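Local atomic coordinates of O-methyltransferase, SAM-dependent (Legionella pneumophila subsp. pneumophila, PDB entry 3R3H), a protein that probably transfers the methyl group of S-adenosylmethionine to an oxygen atom of its substrate, acting as an O-methyltransferase. Residues 51-56 and 75-80; 147-152 and 188-193; 91-96 and 119-124. All blocks are in the same frame, centred on the assembly; numbering follows the deposited sequence.

Contact 1 (51-56 and 75-80); sequences FMQMLI and ALAMSL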
ATOM      1  N   PHE A  51      -0.935   4.856   6.381  1.00 37.97           N
ATOM      2  CA  PHE A  51      -0.749   4.363   5.026  1.00 37.18           C
ATOM      3  C   PHE A  51      -1.677   5.147   4.120  1.00 36.07           C
ATOM      4  O   PHE A  51      -1.299   5.506   3.011  1.00 36.06           O
ATOM      5  CB  PHE A  51      -1.080   2.870   4.934  1.00 37.84           C
ATOM      6  CG  PHE A  51      -1.084   2.333   3.521  1.00 39.59           C
ATOM      7  CD1 PHE A  51      -2.208   1.694   3.006  1.00 40.22           C
ATOM      8  CD2 PHE A  51       0.025   2.493   2.690  1.00 40.60           C
ATOM      9  CE1 PHE A  51      -2.233   1.221   1.680  1.00 39.32           C
ATOM     10  CE2 PHE A  51       0.007   2.022   1.363  1.00 39.38           C
ATOM     11  CZ  PHE A  51      -1.126   1.387   0.863  1.00 38.01           C
ATOM     12  N   MET A  52      -2.892   5.406   4.603  1.00 35.62           N
ATOM     13  CA  MET A  52      -3.898   6.152   3.842  1.00 36.63           C
ATOM     14  C   MET A  52      -3.520   7.631   3.702  1.00 37.06           C
ATOM     15  O   MET A  52      -4.068   8.361   2.867  1.00 38.08           O
ATOM     16  CB  MET A  52      -5.278   6.023   4.506  1.00 38.09           C
ATOM     17  CG  MET A  52      -5.842   4.587   4.525  1.00 39.51           C
ATOM     18  SD  MET A  52      -7.591   4.500   4.974  1.00 39.08           S
ATOM     19  CE  MET A  52      -7.494   4.966   6.680  1.00 39.20           C
ATOM     20  N   GLN A  53      -2.585   8.068   4.538  1.00 36.48           N
ATOM     21  CA  GLN A  53      -2.092   9.441   4.501  1.00 34.74           C
ATOM     22  C   GLN A  53      -1.084   9.493   3.353  1.00 33.61           C
ATOM     23  O   GLN A  53      -1.017  10.472   2.604  1.00 32.77           O
ATOM     24  CB  GLN A  53      -1.369   9.786   5.801  1.00 35.71           C
ATOM     25  CG  GLN A  53      -2.262  10.054   6.976  1.00 36.53           C
ATOM     26  CD  GLN A  53      -1.487  10.610   8.140  1.00 36.36           C
ATOM     27  OE1 GLN A  53      -1.950  11.526   8.824  1.00 37.90           O
ATOM     28  NE2 GLN A  53      -0.294  10.066   8.371  1.00 35.36           N
ATOM     29  N   MET A  54      -0.283   8.434   3.255  1.00 31.49           N
ATOM     30  CA  MET A  54       0.703   8.301   2.199  1.00 30.90           C
ATOM     31  C   MET A  54      -0.107   8.364   0.893  1.00 30.63           C
ATOM     32  O   MET A  54       0.216   9.130  -0.021  1.00 29.17           O
ATOM     33  CB  MET A  54       1.404   6.947   2.336  1.00 30.04           C
ATOM     34  CG  MET A  54       2.390   6.612   1.237  1.00 28.88           C
ATOM     35  SD  MET A  54       4.062   7.055   1.622  1.00 32.63           S
ATOM     36  CE  MET A  54       4.080   8.711   1.023  1.00 30.87           C
ATOM     37  N   LEU A  55      -1.179   7.576   0.839  1.00 31.04           N
ATOM     38  CA  LEU A  55      -2.039   7.502  -0.333  1.00 33.51           C
ATOM     39  C   LEU A  55      -2.573   8.862  -0.771  1.00 35.47           C
ATOM     40  O   LEU A  55      -2.643   9.160  -1.976  1.00 35.65           O
ATOM     41  CB  LEU A  55      -3.201   6.550  -0.055  1.00 32.46           C
ATOM     42  CG  LEU A  55      -2.780   5.109   0.253  1.00 32.75           C
ATOM     43  CD1 LEU A  55      -3.975   4.317   0.743  1.00 32.27           C
ATOM     44  CD2 LEU A  55      -2.180   4.465  -0.980  1.00 32.43           C
ATOM     45  N   ILE A  56      -2.951   9.678   0.207  1.00 36.64           N
ATOM     46  CA  ILE A  56      -3.477  11.004  -0.063  1.00 37.39           C
ATOM     47  C   ILE A  56      -2.409  11.901  -0.684  1.00 38.27           C
ATOM     48  O   ILE A  56      -2.701  12.697  -1.586  1.00 38.57           O
ATOM     49  CB  ILE A  56      -4.043  11.613   1.249  1.00 37.78           C
ATOM     50  CG1 ILE A  56      -5.356  10.897   1.571  1.00 37.65           C
ATOM     51  CG2 ILE A  56      -4.212  13.132   1.136  1.00 36.58           C
ATOM     52  CD1 ILE A  56      -6.035  11.335   2.808  1.00 35.94           C
ATOM     53  N   ALA A  75     -10.782  10.387   9.994  1.00 23.88           N
ATOM     54  CA  ALA A  75     -11.139  11.652   9.351  1.00 25.04           C
ATOM     55  C   ALA A  75     -10.078  12.718   9.668  1.00 25.23           C
ATOM     56  O   ALA A  75      -9.759  13.579   8.825  1.00 24.31           O
ATOM     57  CB  ALA A  75     -12.518  12.118   9.838  1.00 24.54           C
ATOM     58  N   LEU A  76      -9.544  12.646  10.888  1.00 24.52           N
ATOM     59  CA  LEU A  76      -8.532  13.578  11.337  1.00 23.74           C
ATOM     60  C   LEU A  76      -7.229  13.311  10.605  1.00 25.89           C
ATOM     61  O   LEU A  76      -6.642  14.218   9.988  1.00 24.31           O
ATOM     62  CB  LEU A  76      -8.332  13.415  12.837  1.00 23.48           C
ATOM     63  CG  LEU A  76      -7.257  14.303  13.480  1.00 22.94           C
ATOM     64  CD1 LEU A  76      -7.582  15.777  13.238  1.00 20.76           C
ATOM     65  CD2 LEU A  76      -7.202  13.994  14.964  1.00 22.53           C
ATOM     66  N   ALA A  77      -6.785  12.056  10.677  1.00 26.50           N
ATOM     67  CA  ALA A  77      -5.547  11.626  10.018  1.00 26.29           C
ATOM     68  C   ALA A  77      -5.566  12.024   8.555  1.00 25.90           C
ATOM     69  O   ALA A  77      -4.569  12.502   8.031  1.00 26.39           O
ATOM     70  CB  ALA A  77      -5.385  10.111  10.132  1.00 25.54           C
ATOM     71  N   MET A  78      -6.710  11.825   7.904  1.00 26.12           N
ATOM     72  CA  MET A  78      -6.867  12.165   6.494  1.00 27.02           C
ATOM     73  C   MET A  78      -6.659  13.657   6.215  1.00 27.46           C
ATOM     74  O   MET A  78      -5.944  14.007   5.270  1.00 28.15           O
ATOM     75  CB  MET A  78      -8.252  11.721   5.989  1.00 27.48           C
ATOM     76  CG  MET A  78      -8.257  10.307   5.396  1.00 29.79           C
ATOM     77  SD  MET A  78      -9.878   9.684   4.869  1.00 31.87           S
ATOM     78  CE  MET A  78      -9.865   8.090   5.676  1.00 35.04           C
ATOM     79  N   SER A  79      -7.262  14.539   7.019  1.00 30.02           N
ATOM     80  CA  SER A  79      -7.095  15.974   6.765  1.00 30.45           C
ATOM     81  C   SER A  79      -5.701  16.456   7.143  1.00 30.56           C
ATOM     82  O   SER A  79      -5.215  17.452   6.614  1.00 29.71           O
ATOM     83  CB  SER A  79      -8.162  16.805   7.495  1.00 32.36           C
ATOM     84  OG  SER A  79      -7.885  16.940   8.869  1.00 35.64           O
ATOM     85  N   LEU A  80      -5.053  15.740   8.054  1.00 32.69           N
ATOM     86  CA  LEU A  80      -3.697  16.100   8.471  1.00 33.87           C
ATOM     87  C   LEU A  80      -2.732  15.924   7.314  1.00 35.00           C
ATOM     88  O   LEU A  80      -1.711  16.601   7.242  1.00 37.06           O
ATOM     89  CB  LEU A  80      -3.234  15.224   9.632  1.00 32.30           C
ATOM     90  CG  LEU A  80      -3.754  15.586  11.018  1.00 31.78           C
ATOM     91  CD1 LEU A  80      -3.316  14.516  12.004  1.00 30.85           C
ATOM     92  CD2 LEU A  80      -3.204  16.945  11.441  1.00 31.23           C
TER

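Contact 2 (147-152 and 188-193); sequences TNYLNY and REIKKL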
ATOM      1  N   THR A 147     -23.632  -4.870   4.135  1.00 43.04           N
ATOM      2  CA  THR A 147     -24.735  -5.269   3.274  1.00 42.84           C
ATOM      3  C   THR A 147     -25.140  -4.259   2.214  1.00 43.99           C
ATOM      4  O   THR A 147     -26.211  -4.379   1.626  1.00 44.71           O
ATOM      5  CB  THR A 147     -25.977  -5.628   4.091  1.00 44.89           C
ATOM      6  OG1 THR A 147     -26.407  -4.478   4.836  1.00 47.55           O
ATOM      7  CG2 THR A 147     -25.662  -6.776   5.046  1.00 43.08           C
ATOM      8  N   ASN A 148     -24.305  -3.256   1.972  1.00 44.50           N
ATOM      9  CA  ASN A 148     -24.605  -2.266   0.933  1.00 45.30           C
ATOM     10  C   ASN A 148     -23.318  -2.026   0.180  1.00 43.01           C
ATOM     11  O   ASN A 148     -23.228  -1.149  -0.677  1.00 43.77           O
ATOM     12  CB  ASN A 148     -25.110  -0.947   1.527  1.00 45.28           C
ATOM     13  CG  ASN A 148     -26.580  -0.994   1.884  1.00 45.81           C
ATOM     14  OD1 ASN A 148     -26.940  -0.962   3.056  1.00 46.21           O
ATOM     15  ND2 ASN A 148     -27.441  -1.079   0.867  1.00 45.26           N
ATOM     16  N   TYR A 149     -22.325  -2.837   0.520  1.00 43.13           N
ATOM     17  CA  TYR A 149     -21.008  -2.776  -0.086  1.00 44.57           C
ATOM     18  C   TYR A 149     -21.033  -2.784  -1.618  1.00 44.10           C
ATOM     19  O   TYR A 149     -20.139  -2.234  -2.251  1.00 43.67           O
ATOM     20  CB  TYR A 149     -20.159  -3.932   0.464  1.00 43.25           C
ATOM     21  CG  TYR A 149     -19.099  -3.498   1.466  1.00 44.05           C
ATOM     22  CD1 TYR A 149     -19.325  -2.443   2.364  1.00 42.98           C
ATOM     23  CD2 TYR A 149     -17.858  -4.138   1.506  1.00 44.63           C
ATOM     24  CE1 TYR A 149     -18.332  -2.043   3.271  1.00 42.63           C
ATOM     25  CE2 TYR A 149     -16.858  -3.747   2.405  1.00 43.82           C
ATOM     26  CZ  TYR A 149     -17.100  -2.705   3.280  1.00 43.02           C
ATOM     27  OH  TYR A 149     -16.103  -2.353   4.154  1.00 41.40           O
ATOM     28  N   LEU A 150     -22.055  -3.395  -2.211  1.00 46.13           N
ATOM     29  CA  LEU A 150     -22.166  -3.434  -3.667  1.00 48.08           C
ATOM     30  C   LEU A 150     -22.620  -2.066  -4.175  1.00 48.45           C
ATOM     31  O   LEU A 150     -22.149  -1.557  -5.206  1.00 48.82           O
ATOM     32  CB  LEU A 150     -23.169  -4.505  -4.097  1.00 50.64           C
ATOM     33  CG  LEU A 150     -22.595  -5.638  -4.965  1.00 52.48           C
ATOM     34  CD1 LEU A 150     -22.013  -5.069  -6.267  1.00 52.16           C
ATOM     35  CD2 LEU A 150     -21.517  -6.386  -4.176  1.00 52.93           C
ATOM     36  N   ASN A 151     -23.544  -1.470  -3.437  1.00 47.70           N
ATOM     37  CA  ASN A 151     -24.057  -0.162  -3.786  1.00 46.27           C
ATOM     38  C   ASN A 151     -22.963   0.876  -3.606  1.00 44.52           C
ATOM     39  O   ASN A 151     -22.798   1.773  -4.445  1.00 43.72           O
ATOM     40  CB  ASN A 151     -25.237   0.152  -2.886  1.00 48.49           C
ATOM     41  CG  ASN A 151     -26.371  -0.811  -3.093  1.00 50.59           C
ATOM     42  OD1 ASN A 151     -27.046  -0.774  -4.121  1.00 51.70           O
ATOM     43  ND2 ASN A 151     -26.577  -1.702  -2.130  1.00 52.35           N
ATOM     44  N   TYR A 152     -22.214   0.736  -2.513  1.00 41.93           N
ATOM     45  CA  TYR A 152     -21.141   1.668  -2.203  1.00 38.93           C
ATOM     46  C   TYR A 152     -20.047   1.627  -3.265  1.00 38.36           C
ATOM     47  O   TYR A 152     -19.546   2.671  -3.687  1.00 37.53           O
ATOM     48  CB  TYR A 152     -20.566   1.374  -0.803  1.00 33.01           C
ATOM     49  CG  TYR A 152     -21.541   1.620   0.338  1.00 29.82           C
ATOM     50  CD1 TYR A 152     -22.534   2.607   0.239  1.00 27.05           C
ATOM     51  CD2 TYR A 152     -21.484   0.853   1.509  1.00 27.63           C
ATOM     52  CE1 TYR A 152     -23.453   2.810   1.273  1.00 25.64           C
ATOM     53  CE2 TYR A 152     -22.389   1.052   2.548  1.00 25.59           C
ATOM     54  CZ  TYR A 152     -23.371   2.023   2.420  1.00 26.21           C
ATOM     55  OH  TYR A 152     -24.296   2.180   3.416  1.00 25.64           O
ATOM     56  N   ARG A 188     -21.934 -12.461   3.251  1.00 43.33           N
ATOM     57  CA  ARG A 188     -22.549 -12.859   1.999  1.00 42.79           C
ATOM     58  C   ARG A 188     -22.338 -11.747   0.981  1.00 42.88           C
ATOM     59  O   ARG A 188     -22.181 -11.996  -0.211  1.00 43.49           O
ATOM     60  CB  ARG A 188     -24.042 -13.103   2.215  1.00 43.80           C
ATOM     61  CG  ARG A 188     -24.810 -13.341   0.945  1.00 47.12           C
ATOM     62  CD  ARG A 188     -26.289 -13.137   1.191  1.00 51.72           C
ATOM     63  NE  ARG A 188     -27.063 -13.220  -0.043  1.00 55.24           N
ATOM     64  CZ  ARG A 188     -27.275 -14.341  -0.722  1.00 56.55           C
ATOM     65  NH1 ARG A 188     -26.769 -15.485  -0.286  1.00 55.84           N
ATOM     66  NH2 ARG A 188     -28.004 -14.313  -1.833  1.00 57.74           N
ATOM     67  N   GLU A 189     -22.340 -10.510   1.469  1.00 42.64           N
ATOM     68  CA  GLU A 189     -22.146  -9.330   0.628  1.00 41.37           C
ATOM     69  C   GLU A 189     -20.686  -9.097   0.297  1.00 41.07           C
ATOM     70  O   GLU A 189     -20.343  -8.648  -0.797  1.00 40.67           O
ATOM     71  CB  GLU A 189     -22.683  -8.103   1.333  1.00 41.56           C
ATOM     72  CG  GLU A 189     -24.114  -7.826   1.016  1.00 44.40           C
ATOM     73  CD  GLU A 189     -24.299  -7.381  -0.422  1.00 46.30           C
ATOM     74  OE1 GLU A 189     -25.097  -8.038  -1.143  1.00 48.48           O
ATOM     75  OE2 GLU A 189     -23.650  -6.380  -0.822  1.00 42.70           O
ATOM     76  N   ILE A 190     -19.819  -9.386   1.254  1.00 41.15           N
ATOM     77  CA  ILE A 190     -18.396  -9.214   1.018  1.00 42.25           C
ATOM     78  C   ILE A 190     -18.035 -10.177  -0.115  1.00 43.37           C
ATOM     79  O   ILE A 190     -17.505  -9.753  -1.142  1.00 45.23           O
ATOM     80  CB  ILE A 190     -17.542  -9.565   2.283  1.00 42.26           C
ATOM     81  CG1 ILE A 190     -18.048  -8.792   3.524  1.00 41.36           C
ATOM     82  CG2 ILE A 190     -16.063  -9.301   1.995  1.00 40.80           C
ATOM     83  CD1 ILE A 190     -17.963  -7.297   3.443  1.00 38.21           C
ATOM     84  N   LYS A 191     -18.345 -11.465   0.075  1.00 44.31           N
ATOM     85  CA  LYS A 191     -18.059 -12.506  -0.914  1.00 43.74           C
ATOM     86  C   LYS A 191     -18.594 -12.126  -2.283  1.00 42.58           C
ATOM     87  O   LYS A 191     -17.955 -12.393  -3.302  1.00 44.09           O
ATOM     88  CB  LYS A 191     -18.665 -13.841  -0.473  1.00 44.69           C
ATOM     89  CG  LYS A 191     -17.998 -14.454   0.738  1.00 47.91           C
ATOM     90  CD  LYS A 191     -18.741 -15.682   1.243  1.00 52.91           C
ATOM     91  CE  LYS A 191     -18.693 -16.834   0.242  1.00 56.43           C
ATOM     92  NZ  LYS A 191     -19.365 -18.071   0.749  1.00 58.35           N
ATOM     93  N   LYS A 192     -19.767 -11.501  -2.305  1.00 42.49           N
ATOM     94  CA  LYS A 192     -20.371 -11.081  -3.560  1.00 42.85           C
ATOM     95  C   LYS A 192     -19.552  -9.970  -4.195  1.00 42.37           C
ATOM     96  O   LYS A 192     -19.283 -10.013  -5.391  1.00 41.49           O
ATOM     97  CB  LYS A 192     -21.806 -10.571  -3.360  1.00 44.06           C
ATOM     98  CG  LYS A 192     -22.864 -11.635  -3.161  1.00 46.68           C
ATOM     99  CD  LYS A 192     -24.274 -11.033  -3.235  1.00 49.88           C
ATOM    100  CE  LYS A 192     -25.373 -12.072  -2.935  1.00 51.24           C
ATOM    101  NZ  LYS A 192     -26.748 -11.491  -2.845  1.00 52.15           N
ATOM    102  N   LEU A 193     -19.166  -8.973  -3.395  1.00 42.75           N
ATOM    103  CA  LEU A 193     -18.389  -7.837  -3.897  1.00 41.85           C
ATOM    104  C   LEU A 193     -17.011  -8.243  -4.399  1.00 40.42           C
ATOM    105  O   LEU A 193     -16.525  -7.697  -5.400  1.00 39.40           O
ATOM    106  CB  LEU A 193     -18.217  -6.766  -2.820  1.00 41.72           C
ATOM    107  CG  LEU A 193     -17.372  -5.583  -3.337  1.00 42.70           C
ATOM    108  CD1 LEU A 193     -18.203  -4.696  -4.266  1.00 42.34           C
ATOM    109  CD2 LEU A 193     -16.842  -4.782  -2.174  1.00 41.69           C
TER

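Contact 3 (91-96 and 119-124); sequences CDINEG and GPALDT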
ATOM      1  N   CYS A  91     -18.505  10.419   6.660  1.00 36.16           N
ATOM      2  CA  CYS A  91     -19.925  10.077   6.752  1.00 37.06           C
ATOM      3  C   CYS A  91     -20.095   9.089   7.885  1.00 37.69           C
ATOM      4  O   CYS A  91     -19.662   7.939   7.759  1.00 38.74           O
ATOM      5  CB  CYS A  91     -20.415   9.443   5.439  1.00 37.33           C
ATOM      6  SG  CYS A  91     -20.059  10.392   3.888  1.00 41.11           S
ATOM      7  N   ASP A  92     -20.695   9.527   8.995  1.00 37.44           N
ATOM      8  CA  ASP A  92     -20.893   8.631  10.133  1.00 37.86           C
ATOM      9  C   ASP A  92     -22.321   8.088  10.212  1.00 38.39           C
ATOM     10  O   ASP A  92     -23.267   8.808  10.561  1.00 37.48           O
ATOM     11  CB  ASP A  92     -20.519   9.308  11.453  1.00 38.76           C
ATOM     12  CG  ASP A  92     -20.423   8.309  12.606  1.00 41.34           C
ATOM     13  OD1 ASP A  92     -20.344   8.727  13.786  1.00 42.74           O
ATOM     14  OD2 ASP A  92     -20.419   7.088  12.329  1.00 43.79           O
ATOM     15  N   ILE A  93     -22.444   6.802   9.879  1.00 37.66           N
ATOM     16  CA  ILE A  93     -23.712   6.081   9.849  1.00 35.82           C
ATOM     17  C   ILE A  93     -24.108   5.615  11.238  1.00 35.71           C
ATOM     18  O   ILE A  93     -25.266   5.271  11.486  1.00 37.12           O
ATOM     19  CB  ILE A  93     -23.602   4.858   8.940  1.00 32.65           C
ATOM     20  CG1 ILE A  93     -22.685   3.818   9.585  1.00 32.12           C
ATOM     21  CG2 ILE A  93     -23.026   5.284   7.601  1.00 32.45           C
ATOM     22  CD1 ILE A  93     -22.633   2.500   8.872  1.00 32.60           C
ATOM     23  N   ASN A  94     -23.133   5.598  12.141  1.00 35.41           N
ATOM     24  CA  ASN A  94     -23.356   5.175  13.514  1.00 36.13           C
ATOM     25  C   ASN A  94     -24.554   5.886  14.160  1.00 38.40           C
ATOM     26  O   ASN A  94     -24.659   7.130  14.136  1.00 39.96           O
ATOM     27  CB  ASN A  94     -22.087   5.446  14.329  1.00 34.37           C
ATOM     28  CG  ASN A  94     -22.144   4.873  15.736  1.00 32.44           C
ATOM     29  OD1 ASN A  94     -23.092   4.194  16.112  1.00 31.63           O
ATOM     30  ND2 ASN A  94     -21.106   5.132  16.512  1.00 30.88           N
ATOM     31  N   GLU A  95     -25.472   5.104  14.715  1.00 40.72           N
ATOM     32  CA  GLU A  95     -26.606   5.702  15.389  1.00 43.85           C
ATOM     33  C   GLU A  95     -26.708   5.157  16.806  1.00 44.14           C
ATOM     34  O   GLU A  95     -27.739   5.280  17.478  1.00 44.11           O
ATOM     35  CB  GLU A  95     -27.903   5.496  14.613  1.00 45.75           C
ATOM     36  CG  GLU A  95     -28.085   4.175  13.927  1.00 47.74           C
ATOM     37  CD  GLU A  95     -29.316   4.202  13.040  1.00 49.32           C
ATOM     38  OE1 GLU A  95     -30.443   4.108  13.575  1.00 50.85           O
ATOM     39  OE2 GLU A  95     -29.154   4.350  11.809  1.00 49.70           O
ATOM     40  N   GLY A  96     -25.603   4.557  17.243  1.00 44.00           N
ATOM     41  CA  GLY A  96     -25.489   4.038  18.592  1.00 43.97           C
ATOM     42  C   GLY A  96     -24.696   5.100  19.340  1.00 44.93           C
ATOM     43  O   GLY A  96     -24.736   6.280  18.984  1.00 43.36           O
ATOM     44  N   GLY A 119     -25.878  10.089   9.410  1.00 35.12           N
ATOM     45  CA  GLY A 119     -26.970   9.370   8.771  1.00 35.93           C
ATOM     46  C   GLY A 119     -26.545   8.282   7.799  1.00 35.69           C
ATOM     47  O   GLY A 119     -25.363   8.191   7.439  1.00 36.11           O
ATOM     48  N   PRO A 120     -27.497   7.433   7.359  1.00 36.31           N
ATOM     49  CA  PRO A 120     -27.261   6.330   6.418  1.00 36.47           C
ATOM     50  C   PRO A 120     -26.388   6.751   5.236  1.00 35.90           C
ATOM     51  O   PRO A 120     -26.746   7.660   4.475  1.00 36.24           O
ATOM     52  CB  PRO A 120     -28.676   5.940   6.002  1.00 35.17           C
ATOM     53  CG  PRO A 120     -29.430   6.130   7.254  1.00 34.94           C
ATOM     54  CD  PRO A 120     -28.923   7.477   7.737  1.00 36.43           C
ATOM     55  N   ALA A 121     -25.250   6.073   5.095  1.00 36.31           N
ATOM     56  CA  ALA A 121     -24.284   6.353   4.035  1.00 36.40           C
ATOM     57  C   ALA A 121     -24.854   6.415   2.615  1.00 37.43           C
ATOM     58  O   ALA A 121     -24.433   7.240   1.796  1.00 36.19           O
ATOM     59  CB  ALA A 121     -23.161   5.331   4.102  1.00 36.03           C
ATOM     60  N   LEU A 122     -25.805   5.538   2.316  1.00 39.38           N
ATOM     61  CA  LEU A 122     -26.409   5.530   0.993  1.00 41.11           C
ATOM     62  C   LEU A 122     -26.991   6.899   0.622  1.00 43.10           C
ATOM     63  O   LEU A 122     -26.674   7.450  -0.432  1.00 42.51           O
ATOM     64  CB  LEU A 122     -27.499   4.468   0.924  1.00 41.83           C
ATOM     65  CG  LEU A 122     -27.494   3.704  -0.402  1.00 42.86           C
ATOM     66  CD1 LEU A 122     -26.706   2.409  -0.240  1.00 41.01           C
ATOM     67  CD2 LEU A 122     -28.927   3.424  -0.835  1.00 43.64           C
ATOM     68  N   ASP A 123     -27.828   7.454   1.504  1.00 44.36           N
ATOM     69  CA  ASP A 123     -28.451   8.761   1.269  1.00 44.75           C
ATOM     70  C   ASP A 123     -27.432   9.869   1.133  1.00 44.02           C
ATOM     71  O   ASP A 123     -27.535  10.714   0.247  1.00 43.93           O
ATOM     72  CB  ASP A 123     -29.405   9.133   2.402  1.00 47.08           C
ATOM     73  CG  ASP A 123     -30.505   8.123   2.593  1.00 49.58           C
ATOM     74  OD1 ASP A 123     -30.230   7.075   3.220  1.00 51.48           O
ATOM     75  OD2 ASP A 123     -31.635   8.378   2.109  1.00 50.90           O
ATOM     76  N   THR A 124     -26.452   9.866   2.025  1.00 43.00           N
ATOM     77  CA  THR A 124     -25.414  10.876   2.002  1.00 42.92           C
ATOM     78  C   THR A 124     -24.653  10.860   0.676  1.00 43.96           C
ATOM     79  O   THR A 124     -24.265  11.911   0.167  1.00 44.03           O
ATOM     80  CB  THR A 124     -24.423  10.664   3.164  1.00 43.14           C
ATOM     81  OG1 THR A 124     -25.119  10.737   4.416  1.00 42.37           O
ATOM     82  CG2 THR A 124     -23.330  11.719   3.126  1.00 42.18           C
TER

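Contact 1 (51-56 and 75-80)
Met78 and Ile56 meet at about a right angle, with the methionine reaching out of segment 75-80 and the isoleucine out of 51-56. The CB of Met78 leaves its helix pointing away from 51-56, yet Met78 CB still lies 3.9 Å from Ile56 CD1. Met78 CG comes closer to the same methyl, Ile56 CD1, at 3.6 Å. With chi2 at 177° the chain then runs on extended through SD, and a bend at chi3 brings Met78 CE to 4.0 Å from Met52 CE. One flexible, unbranched side chain can thus meet two apolar partners a helical turn apart. The axes of the two short segments approach to 8.9 Å and cross at -36°. Helix 73-80 belongs to the beta-alpha-beta crossover between parallel strands 63-68 and 87-92 of the Rossmann-like methyltransferase sheet. Val64 and Phe141 of that sheet touch Met78, while Ile56 lies on Val64 and Phe139, so apolar residues suit this buried layer. Ala77 is small, which probably helps Gln53 lie close to the backbone, with Gln53 CG 3.5 Å from Ala77 O. Elsewhere on 51-56, Phe51 and Met54 pack against Leu208 and Gln218 of the second subunit.

Contact 2 (147-152 and 188-193)
Leu150 lays its CD2 methyl against the backbone of segment 188-193, 3.5 Å from Leu193 CA, and the same Leu150 CD2 is 3.6 Å from Leu193 CB. Leu193 answers from the other helix. Its CG stands anti to the backbone N (chi1 179°), which carries the branched end across to the first turn of helix 149-159. There Leu193 CD1 lies 3.7 Å from Tyr149 O, while Leu193 CD2 approaches Tyr149 CD2 at 3.9 Å. On the same ring, Ile190 CD1 comes within 3.7 Å of Tyr149 CD2, the two side chains slanting past each other. Branched aliphatic residues fit well here, since their methyls can pack beside a ring from two points of one helix. The tyrosine also offers a polar end: its OH is hydrogen-bonded to Asp169 O and Lys146 NZ, so a buried ring keeps its hydroxyl satisfied.

Nearer the surface, Glu189 uses its two halves differently. The aliphatic part packs on the backbone, with Glu189 CG 3.5 Å from Thr147 CA. A bend at chi2 (-69°) then turns the carboxylate toward the start of helix 149-159, where Glu189 OE2 is 3.7 Å from Leu150 N. That is a long approach, but a negative charge beside the amino end of a helix would probably be favourable, and a glutamate suits the partly exposed site.

Helix 149-159 makes the crossover from strand 137-143 to its parallel neighbour 164-169, and helix 185-198 leads on to edge strand 203-208. The strand order 3-2-1-4-5-7-6, with 214-219 antiparallel to the parallel strands, is that of the Rossmann-like fold of class I methyltransferases.

Contact 3 (91-96 and 119-124)
Asp92 O accepts a hydrogen bond from Gly119 N across 3.1 Å, with the donor standing above the carbonyl plane; this ties the end of strand 87-92 to the turn that leads into helix 121-132. The bond is moderately bent, its N-H...O angle being 147°. Gly119 adopts backbone angles at which a CB would jam against the preceding carbonyl oxygen, so glycine fits its conformation. Pro120 follows at the N-cap position, directly before the helix.

The side chains that meet are mostly apolar. The CG2 branch of Ile93 touches the helix start, 3.4 Å from Ala121 N, while its longer CG1 branch leads away. Ile93 CG2 also touches Ala121 CB at 3.5 Å. A residue as small as alanine allows the branched side chain to come this near. One turn on, Thr124 CG2 stands anti to the backbone N, and this methyl of Thr124 meets Cys91 SG at 3.6 Å. The threonine thereby offers its apolar branch to the buried sulfur.

The CB of Asp92 points away from segment 119-124, and the residue forms an Asx turn, its OD2 accepting from Asn94 N as well as from Phe70 N. An acidic residue at this strand end often contacts the ribose of S-adenosylmethionine in class I methyltransferases, and the position of Asp92 is consistent with that role.

Strand 87-92 runs between strands 63-68 and 114-118, while Ala121 reaches both Leu67 of the former and Tyr152 of helix 149-159.

How the contacts relate
Along the chain contact 1 closes first, then contact 3, then contact 2, and all three build on one mixed sheet. Contacts 1 and 2 lie on opposite sides of the chain's centre, about 25 Å apart between centres. Contact 3 is about 21 Å from contact 1 and about 17 Å from contact 2, again between centres. It touches contact 2 directly: Tyr152 and Asn151 pack on Leu122, joining helix 149-159 to helix 121-132. Contact 1 connects to contact 3 through the chain, as helix 73-80 leads into strand 87-92. Helices thus cover a shared sheet, whose parallel strands, in class I methyltransferases, usually frame the cofactor pocket at their carboxyl ends.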